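Local atomic coordinates of probable sugar ABC transporter, sugar-binding protein (PDB entry 2W7Y), a protein that binds blood-group A-trisaccharide as a solute-binding protein and probably delivers such sugars to an ABC transporter for uptake. Residues Pro295-Gly309 against Gln377-Asp390. Residues are numbered along the deposited sequence; the frame is centred on the assembly and turned at random.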
loop_
_atom_site.group_PDB
_atom_site.type_symbol
_atom_site.label_atom_id
_atom_site.label_comp_id
_atom_site.label_asym_id
_atom_site.label_seq_id
_atom_site.Cartn_x
_atom_site.Cartn_y
_atom_site.Cartn_z
ATOM N N PRO A 295 10.044 -3.031 -13.149
ATOM C CA PRO A 295 8.666 -3.256 -12.719
ATOM C C PRO A 295 7.965 -4.383 -13.487
ATOM O O PRO A 295 8.226 -4.597 -14.671
ATOM C CB PRO A 295 7.985 -1.914 -13.000
ATOM C CG PRO A 295 8.784 -1.293 -14.080
ATOM C CD PRO A 295 10.189 -1.802 -13.953
ATOM N N GLY A 296 7.086 -5.094 -12.790
ATOM C CA GLY A 296 6.184 -6.049 -13.406
ATOM C C GLY A 296 4.911 -6.092 -12.594
ATOM O O GLY A 296 4.761 -5.346 -11.631
ATOM N N ILE A 297 3.987 -6.965 -12.976
ATOM C CA ILE A 297 2.781 -7.192 -12.176
ATOM C C ILE A 297 2.602 -8.684 -11.890
ATOM O O ILE A 297 3.459 -9.496 -12.246
ATOM C CB ILE A 297 1.497 -6.551 -12.801
ATOM C CG1 ILE A 297 1.262 -7.048 -14.235
ATOM C CG2 ILE A 297 1.572 -5.020 -12.741
ATOM C CD1 ILE A 297 -0.100 -6.710 -14.798
ATOM N N TYR A 298 1.486 -9.029 -11.258
ATOM C CA TYR A 298 1.243 -10.372 -10.740
ATOM C C TYR A 298 0.641 -11.306 -11.795
ATOM O O TYR A 298 0.082 -10.826 -12.784
ATOM C CB TYR A 298 0.359 -10.279 -9.489
ATOM C CG TYR A 298 0.992 -9.460 -8.383
ATOM C CD1 TYR A 298 1.714 -10.073 -7.360
ATOM C CD2 TYR A 298 0.892 -8.067 -8.376
ATOM C CE1 TYR A 298 2.305 -9.320 -6.349
ATOM C CE2 TYR A 298 1.478 -7.309 -7.378
ATOM C CZ TYR A 298 2.184 -7.937 -6.368
ATOM O OH TYR A 298 2.772 -7.180 -5.380
ATOM N N PRO A 299 0.778 -12.644 -11.602
ATOM C CA PRO A 299 0.287 -13.656 -12.552
ATOM C C PRO A 299 -1.143 -13.424 -13.035
ATOM O O PRO A 299 -1.988 -12.930 -12.278
ATOM C CB PRO A 299 0.363 -14.953 -11.750
ATOM C CG PRO A 299 1.466 -14.733 -10.800
ATOM C CD PRO A 299 1.449 -13.276 -10.448
ATOM N N ALA A 300 -1.387 -13.794 -14.292
ATOM C CA ALA A 300 -2.663 -13.570 -14.985
ATOM C C ALA A 300 -2.993 -12.083 -15.196
ATOM O O ALA A 300 -4.159 -11.712 -15.340
ATOM C CB ALA A 300 -3.817 -14.313 -14.280
ATOM N N GLY A 301 -1.953 -11.248 -15.233
ATOM C CA GLY A 301 -2.093 -9.818 -15.506
ATOM C C GLY A 301 -2.860 -9.028 -14.460
ATOM O O GLY A 301 -3.595 -8.101 -14.796
ATOM N N VAL A 302 -2.675 -9.386 -13.190
ATOM C CA VAL A 302 -3.351 -8.709 -12.082
ATOM C C VAL A 302 -2.405 -7.729 -11.384
ATOM O O VAL A 302 -1.218 -8.008 -11.218
ATOM C CB VAL A 302 -3.952 -9.721 -11.064
ATOM C CG1 VAL A 302 -4.703 -9.006 -9.943
ATOM C CG2 VAL A 302 -4.884 -10.701 -11.767
ATOM N N ALA A 303 -2.942 -6.572 -11.002
ATOM C CA ALA A 303 -2.202 -5.584 -10.221
ATOM C C ALA A 303 -3.068 -5.046 -9.089
ATOM O O ALA A 303 -4.286 -5.217 -9.092
ATOM C CB ALA A 303 -1.711 -4.447 -11.114
ATOM N N ILE A 304 -2.428 -4.415 -8.109
ATOM C CA ILE A 304 -3.142 -3.779 -7.010
ATOM C C ILE A 304 -3.328 -2.293 -7.327
ATOM O O ILE A 304 -2.366 -1.596 -7.666
ATOM C CB ILE A 304 -2.415 -3.990 -5.646
ATOM C CG1 ILE A 304 -2.499 -5.462 -5.224
ATOM C CG2 ILE A 304 -3.018 -3.097 -4.560
ATOM C CD1 ILE A 304 -1.399 -5.934 -4.288
ATOM N N SER A 305 -4.573 -1.829 -7.243
ATOM C CA SER A 305 -4.882 -0.412 -7.397
ATOM C C SER A 305 -5.938 0.011 -6.397
ATOM O O SER A 305 -7.141 -0.188 -6.607
ATOM C CB SER A 305 -5.339 -0.078 -8.817
ATOM O OG SER A 305 -5.367 1.328 -9.007
ATOM N N SER A 306 -5.471 0.577 -5.294
ATOM C CA SER A 306 -6.357 1.131 -4.292
ATOM C C SER A 306 -5.860 2.494 -3.842
ATOM O O SER A 306 -4.843 2.992 -4.341
ATOM C CB SER A 306 -6.527 0.172 -3.115
ATOM O OG SER A 306 -5.286 -0.058 -2.486
ATOM N N SER A 307 -6.605 3.105 -2.929
ATOM C CA SER A 307 -6.276 4.417 -2.405
ATOM C C SER A 307 -5.339 4.285 -1.219
ATOM O O SER A 307 -4.279 4.915 -1.183
ATOM C CB SER A 307 -7.552 5.145 -1.979
ATOM O OG SER A 307 -8.503 5.149 -3.028
ATOM N N GLY A 308 -5.735 3.440 -0.267
ATOM C CA GLY A 308 -5.116 3.385 1.053
ATOM C C GLY A 308 -5.740 4.430 1.966
ATOM O O GLY A 308 -6.492 5.294 1.512
ATOM N N GLY A 309 -5.446 4.341 3.259
ATOM C CA GLY A 309 -5.780 5.410 4.192
ATOM C C GLY A 309 -4.740 6.508 4.069
ATOM O O GLY A 309 -3.582 6.248 3.721
ATOM N N GLN A 377 1.952 0.039 -16.189
ATOM C CA GLN A 377 1.698 -1.400 -16.081
ATOM C C GLN A 377 0.432 -1.721 -15.284
ATOM O O GLN A 377 -0.359 -2.569 -15.700
ATOM C CB GLN A 377 2.895 -2.117 -15.463
ATOM C CG GLN A 377 4.096 -2.242 -16.389
ATOM C CD GLN A 377 5.264 -2.921 -15.712
ATOM O OE1 GLN A 377 5.268 -3.095 -14.494
ATOM N NE2 GLN A 377 6.261 -3.312 -16.496
ATOM N N VAL A 378 0.257 -1.038 -14.151
ATOM C CA VAL A 378 -0.905 -1.219 -13.280
ATOM C C VAL A 378 -2.168 -0.676 -13.951
ATOM O O VAL A 378 -3.232 -1.298 -13.883
ATOM C CB VAL A 378 -0.699 -0.550 -11.890
ATOM C CG1 VAL A 378 -1.952 -0.678 -11.025
ATOM C CG2 VAL A 378 0.508 -1.142 -11.171
ATOM N N LYS A 379 -2.036 0.477 -14.606
ATOM C CA LYS A 379 -3.138 1.097 -15.354
ATOM C C LYS A 379 -3.618 0.244 -16.532
ATOM O O LYS A 379 -4.757 0.389 -16.983
ATOM C CB LYS A 379 -2.733 2.486 -15.857
ATOM C CG LYS A 379 -2.726 3.571 -14.790
ATOM C CD LYS A 379 -2.339 4.918 -15.389
ATOM C CE LYS A 379 -2.590 6.070 -14.420
ATOM N NZ LYS A 379 -4.041 6.217 -14.080
ATOM N N ASN A 380 -2.748 -0.638 -17.024
ATOM C CA ASN A 380 -3.055 -1.481 -18.184
ATOM C C ASN A 380 -3.138 -2.973 -17.845
ATOM O O ASN A 380 -3.074 -3.830 -18.732
ATOM C CB ASN A 380 -2.051 -1.227 -19.314
ATOM C CG ASN A 380 -2.220 0.144 -19.940
ATOM O OD1 ASN A 380 -3.035 0.333 -20.844
ATOM N ND2 ASN A 380 -1.443 1.111 -19.460
ATOM N N ALA A 381 -3.279 -3.266 -16.555
ATOM C CA ALA A 381 -3.489 -4.628 -16.070
ATOM C C ALA A 381 -4.819 -5.179 -16.578
ATOM O O ALA A 381 -5.781 -4.423 -16.770
ATOM C CB ALA A 381 -3.453 -4.652 -14.546
ATOM N N LYS A 382 -4.861 -6.491 -16.809
ATOM C CA LYS A 382 -6.084 -7.176 -17.225
ATOM C C LYS A 382 -7.153 -7.083 -16.138
ATOM O O LYS A 382 -8.335 -6.927 -16.427
ATOM C CB LYS A 382 -5.802 -8.645 -17.543
ATOM C CG LYS A 382 -4.927 -8.887 -18.764
ATOM C CD LYS A 382 -4.696 -10.379 -18.954
ATOM C CE LYS A 382 -3.438 -10.667 -19.766
ATOM N NZ LYS A 382 -2.983 -12.078 -19.559
ATOM N N ALA A 383 -6.722 -7.191 -14.886
ATOM C CA ALA A 383 -7.604 -7.042 -13.737
ATOM C C ALA A 383 -6.894 -6.263 -12.653
ATOM O O ALA A 383 -5.681 -6.389 -12.467
ATOM C CB ALA A 383 -8.046 -8.402 -13.211
ATOM N N VAL A 384 -7.654 -5.455 -11.930
ATOM C CA VAL A 384 -7.091 -4.667 -10.855
ATOM C C VAL A 384 -7.942 -4.826 -9.584
ATOM O O VAL A 384 -9.179 -4.771 -9.641
ATOM C CB VAL A 384 -6.863 -3.194 -11.319
ATOM C CG1 VAL A 384 -7.912 -2.226 -10.762
ATOM C CG2 VAL A 384 -5.440 -2.753 -11.021
ATOM N N VAL A 385 -7.269 -5.070 -8.459
ATOM C CA VAL A 385 -7.923 -5.287 -7.163
ATOM C C VAL A 385 -7.542 -4.216 -6.126
ATOM O O VAL A 385 -6.477 -3.608 -6.233
ATOM C CB VAL A 385 -7.626 -6.715 -6.578
ATOM C CG1 VAL A 385 -8.255 -7.802 -7.441
ATOM C CG2 VAL A 385 -6.129 -6.955 -6.404
ATOM N N PRO A 386 -8.426 -3.963 -5.135
ATOM C CA PRO A 386 -8.041 -3.106 -4.017
ATOM C C PRO A 386 -7.295 -3.918 -2.954
ATOM O O PRO A 386 -7.273 -5.148 -3.020
ATOM C CB PRO A 386 -9.386 -2.613 -3.477
ATOM C CG PRO A 386 -10.332 -3.726 -3.767
ATOM C CD PRO A 386 -9.822 -4.433 -5.009
ATOM N N THR A 387 -6.687 -3.243 -1.987
ATOM C CA THR A 387 -5.980 -3.953 -0.919
ATOM C C THR A 387 -6.976 -4.543 0.069
ATOM O O THR A 387 -8.015 -3.931 0.356
ATOM C CB THR A 387 -5.003 -3.050 -0.143
ATOM O OG1 THR A 387 -5.706 -1.902 0.345
ATOM C CG2 THR A 387 -3.845 -2.612 -1.019
ATOM N N VAL A 388 -6.652 -5.734 0.572
ATOM C CA VAL A 388 -7.384 -6.369 1.672
ATOM C C VAL A 388 -7.648 -5.364 2.800
ATOM O O VAL A 388 -8.756 -5.308 3.343
ATOM C CB VAL A 388 -6.614 -7.612 2.220
ATOM C CG1 VAL A 388 -7.125 -8.029 3.599
ATOM C CG2 VAL A 388 -6.701 -8.778 1.238
ATOM N N SER A 389 -6.630 -4.568 3.121
ATOM C CA SER A 389 -6.705 -3.548 4.164
ATOM C C SER A 389 -7.813 -2.515 3.942
ATOM O O SER A 389 -8.514 -2.150 4.880
ATOM C CB SER A 389 -5.352 -2.840 4.292
ATOM O OG SER A 389 -5.297 -2.074 5.481
ATOM N N ASP A 390 -7.963 -2.051 2.701
ATOM C CA ASP A 390 -8.954 -1.026 2.356
ATOM C C ASP A 390 -10.381 -1.541 2.457
ATOM O O ASP A 390 -11.262 -0.874 3.008
ATOM C CB ASP A 390 -8.702 -0.487 0.942
ATOM C CG ASP A 390 -7.655 0.618 0.906
ATOM O OD1 ASP A 390 -7.406 1.154 -0.193
ATOM O OD2 ASP A 390 -7.087 0.959 1.967
#
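Gln377, at the end of helix 366-379, spans the gap to Pro295 with an extended side chain: its NE2 donates to Pro295 O (3.0 Å, 158° at the hydrogen). The acceptor lies in the amide plane of Gln377, yet the donor stands above the carbonyl plane of Pro295, so the amide lies over the peptide group and away from its lone pairs. The next residue, Val378, points CG1, anti to its backbone N (chi1 177°), at the methyl of Ala303, 3.8 Å from its CB. Ala381 CB joins the same apolar patch, touching Ala303 CB and Ile297 CD1. Gly301 O then takes two donors, a fairly straight bond from Ala383 N and a weak, bent one from Lys382 N. Beyond it strand 383-385 runs parallel to strand 302-306: Ala303 bonds through N to Ala383 O (3.1 Å) and through O to Val385 N, and Ser305 N reaches Val385 O (2.8 Å). Val384 lays CG2 against Ser305 CB (3.5 Å), while Val385 shares a face with Val302 and Ile304, its CG2 meeting Ile304 CG1. Thr387 turns CG2 onto Ile304 CG2; its OG1 caps the following helix by accepting from Asp390 N. Asp390 OD1 receives Gly308 N on its syn lone pair (2.8 Å). Strand 302-306 also pairs antiparallel with strand 157-164, so the parallel addition of 383-385 gives a mixed sheet; beyond the C-terminal ends of the two strands, the Thr387 side chain comes to about 7 Å from the N-acetylgalactosamine unit of the bound trisaccharide, which places this junction beside the sugar-binding site.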